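Local structure of anti-restriction endonuclease (Enterobacteria phage T4, 3WX4) at residues D16-L21 against G59-I64. The protein mimics DNA, inhibiting the host McrA restriction endonuclease and the DNA binding of the bacterial histone-like protein H-NS. Sequence-based numbering, arbitrary orientation.
Sequences DILEKL and GYFYVI
Glu19 has CG anti to its backbone N (chi1 173°) and an extended chain to CD; its carboxylate lies beside the Tyr60 ring. The Tyr60 torsion sets CG anti to the carbonyl carbon (chi1 -55°). The two side chains run alongside each other in the same direction. Glu19 OE2 lies 3.7 Å from Tyr60 CE1, and the carboxylate and ring planes are 65° apart. This is van der Waals contact near the hydroxyl end of the ring. Lys14, on strand 2-14, touches both side chains. Tyr60 also packs on Ile3 of the second subunit.

The backbones meet at Gly59. Its CA is 3.7 Å from Glu19 N and 3.8 Å from Glu19 CA. With no side chain, Gly59 lets the helix backbone come this close. Its backbone angles also leave no room for a CB beside the carbonyl O of the residue before. Gly59 N is hydrogen-bonded to Tyr29 OH.

Leu18 and Phe61 form a buried apolar pair. Their side chains cross at about a right angle. Leu18 CD1 meets the ring at two neighbouring atoms, 3.8 Å from Phe61 CE2 and 3.9 Å from Phe61 CZ. Ile87 packs on Leu18, and Ile15 on Phe61.

The contact is close helix-to-strand packing through a glycine. It sets the start of helix 16-24 against the entry to strand 60-65, the central strand of the antiparallel sheet of this Arn-family DNA mimic.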
loop_
_atom_site.group_PDB
_atom_site.type_symbol
_atom_site.label_atom_id
_atom_site.label_comp_id
_atom_site.label_asym_id
_atom_site.label_seq_id
_atom_site.Cartn_x
_atom_site.Cartn_y
_atom_site.Cartn_z
ATOM N N ASP A 16 -17.777 -7.819 10.337
ATOM C CA ASP A 16 -18.580 -8.362 11.436
ATOM C C ASP A 16 -18.104 -9.683 12.090
ATOM O O ASP A 16 -18.008 -9.774 13.333
ATOM C CB ASP A 16 -20.019 -8.594 10.970
ATOM C CG ASP A 16 -20.746 -7.281 10.527
ATOM O OD1 ASP A 16 -20.298 -6.127 10.834
ATOM O OD2 ASP A 16 -21.814 -7.446 9.872
ATOM N N ILE A 17 -17.851 -10.714 11.284
ATOM C CA ILE A 17 -17.474 -11.980 11.874
ATOM C C ILE A 17 -16.151 -11.889 12.658
ATOM O O ILE A 17 -15.961 -12.638 13.632
ATOM C CB ILE A 17 -17.418 -13.117 10.833
ATOM C CG1 ILE A 17 -17.567 -14.439 11.549
ATOM C CG2 ILE A 17 -16.099 -13.093 10.021
ATOM C CD1 ILE A 17 -17.919 -15.640 10.616
ATOM N N LEU A 18 -15.267 -10.972 12.263
ATOM C CA LEU A 18 -13.973 -10.842 12.995
ATOM C C LEU A 18 -14.205 -10.075 14.263
ATOM O O LEU A 18 -13.576 -10.386 15.298
ATOM C CB LEU A 18 -12.889 -10.125 12.169
ATOM C CG LEU A 18 -12.208 -11.082 11.166
ATOM C CD1 LEU A 18 -11.350 -10.226 10.181
ATOM C CD2 LEU A 18 -11.346 -12.173 11.900
ATOM N N GLU A 19 -15.081 -9.053 14.200
ATOM C CA GLU A 19 -15.388 -8.312 15.423
ATOM C C GLU A 19 -16.006 -9.291 16.442
ATOM O O GLU A 19 -15.671 -9.257 17.631
ATOM C CB GLU A 19 -16.393 -7.189 15.170
ATOM C CG GLU A 19 -16.860 -6.505 16.450
ATOM C CD GLU A 19 -17.845 -5.376 16.187
ATOM O OE1 GLU A 19 -18.808 -5.649 15.405
ATOM O OE2 GLU A 19 -17.650 -4.269 16.745
ATOM N N LYS A 20 -16.902 -10.166 15.999
ATOM C CA LYS A 20 -17.484 -11.119 16.915
ATOM C C LYS A 20 -16.452 -12.122 17.452
ATOM O O LYS A 20 -16.572 -12.567 18.601
ATOM C CB LYS A 20 -18.620 -11.897 16.259
ATOM C CG LYS A 20 -19.916 -11.164 16.310
ATOM C CD LYS A 20 -20.921 -11.798 15.353
ATOM C CE LYS A 20 -22.349 -11.478 15.808
ATOM N NZ LYS A 20 -22.679 -12.141 17.156
ATOM N N LEU A 21 -15.507 -12.548 16.604
ATOM C CA LEU A 21 -14.481 -13.482 17.075
ATOM C C LEU A 21 -13.645 -12.809 18.181
ATOM O O LEU A 21 -13.287 -13.447 19.207
ATOM C CB LEU A 21 -13.555 -13.887 15.921
ATOM C CG LEU A 21 -12.474 -14.904 16.357
ATOM C CD1 LEU A 21 -13.137 -16.203 16.689
ATOM C CD2 LEU A 21 -11.444 -15.085 15.252
ATOM N N GLY A 59 -11.838 -5.772 14.790
ATOM C CA GLY A 59 -12.726 -6.188 13.715
ATOM C C GLY A 59 -12.906 -5.139 12.604
ATOM O O GLY A 59 -13.533 -5.443 11.560
ATOM N N TYR A 60 -12.422 -3.910 12.808
ATOM C CA TYR A 60 -12.503 -2.871 11.776
ATOM C C TYR A 60 -11.107 -2.728 11.192
ATOM O O TYR A 60 -10.125 -2.850 11.919
ATOM C CB TYR A 60 -12.808 -1.481 12.305
ATOM C CG TYR A 60 -14.030 -1.266 13.161
ATOM C CD1 TYR A 60 -14.926 -2.297 13.466
ATOM C CD2 TYR A 60 -14.288 0.001 13.661
ATOM C CE1 TYR A 60 -16.062 -2.044 14.261
ATOM C CE2 TYR A 60 -15.390 0.249 14.429
ATOM C CZ TYR A 60 -16.264 -0.776 14.720
ATOM O OH TYR A 60 -17.365 -0.443 15.465
ATOM N N PHE A 61 -11.018 -2.399 9.903
ATOM C CA PHE A 61 -9.718 -2.239 9.208
ATOM C C PHE A 61 -9.685 -0.942 8.447
ATOM O O PHE A 61 -10.740 -0.525 7.952
ATOM C CB PHE A 61 -9.530 -3.385 8.224
ATOM C CG PHE A 61 -9.414 -4.691 8.897
ATOM C CD1 PHE A 61 -8.161 -5.205 9.197
ATOM C CD2 PHE A 61 -10.561 -5.349 9.367
ATOM C CE1 PHE A 61 -8.038 -6.359 9.971
ATOM C CE2 PHE A 61 -10.468 -6.505 10.151
ATOM C CZ PHE A 61 -9.186 -7.015 10.460
ATOM N N TYR A 62 -8.536 -0.275 8.385
ATOM C CA TYR A 62 -8.493 0.922 7.541
ATOM C C TYR A 62 -8.143 0.332 6.181
ATOM O O TYR A 62 -7.483 -0.722 6.107
ATOM C CB TYR A 62 -7.462 1.970 7.985
ATOM C CG TYR A 62 -6.003 1.525 8.031
ATOM C CD1 TYR A 62 -5.273 1.366 6.862
ATOM C CD2 TYR A 62 -5.364 1.275 9.257
ATOM C CE1 TYR A 62 -3.940 0.968 6.885
ATOM C CE2 TYR A 62 -4.031 0.862 9.317
ATOM C CZ TYR A 62 -3.317 0.709 8.121
ATOM O OH TYR A 62 -2.014 0.284 8.079
ATOM N N VAL A 63 -8.617 0.963 5.101
ATOM C CA VAL A 63 -8.345 0.438 3.758
ATOM C C VAL A 63 -8.072 1.658 2.869
ATOM O O VAL A 63 -8.856 2.623 2.891
ATOM C CB VAL A 63 -9.557 -0.328 3.202
ATOM C CG1 VAL A 63 -9.267 -0.815 1.805
ATOM C CG2 VAL A 63 -9.855 -1.539 4.059
ATOM N N ILE A 64 -6.931 1.651 2.185
ATOM C CA ILE A 64 -6.540 2.723 1.284
ATOM C C ILE A 64 -6.168 2.095 -0.062
ATOM O O ILE A 64 -5.114 1.455 -0.204
ATOM C CB ILE A 64 -5.329 3.517 1.818
ATOM C CG1 ILE A 64 -5.644 4.067 3.209
ATOM C CG2 ILE A 64 -5.044 4.764 0.904
ATOM C CD1 ILE A 64 -4.395 4.484 3.996
#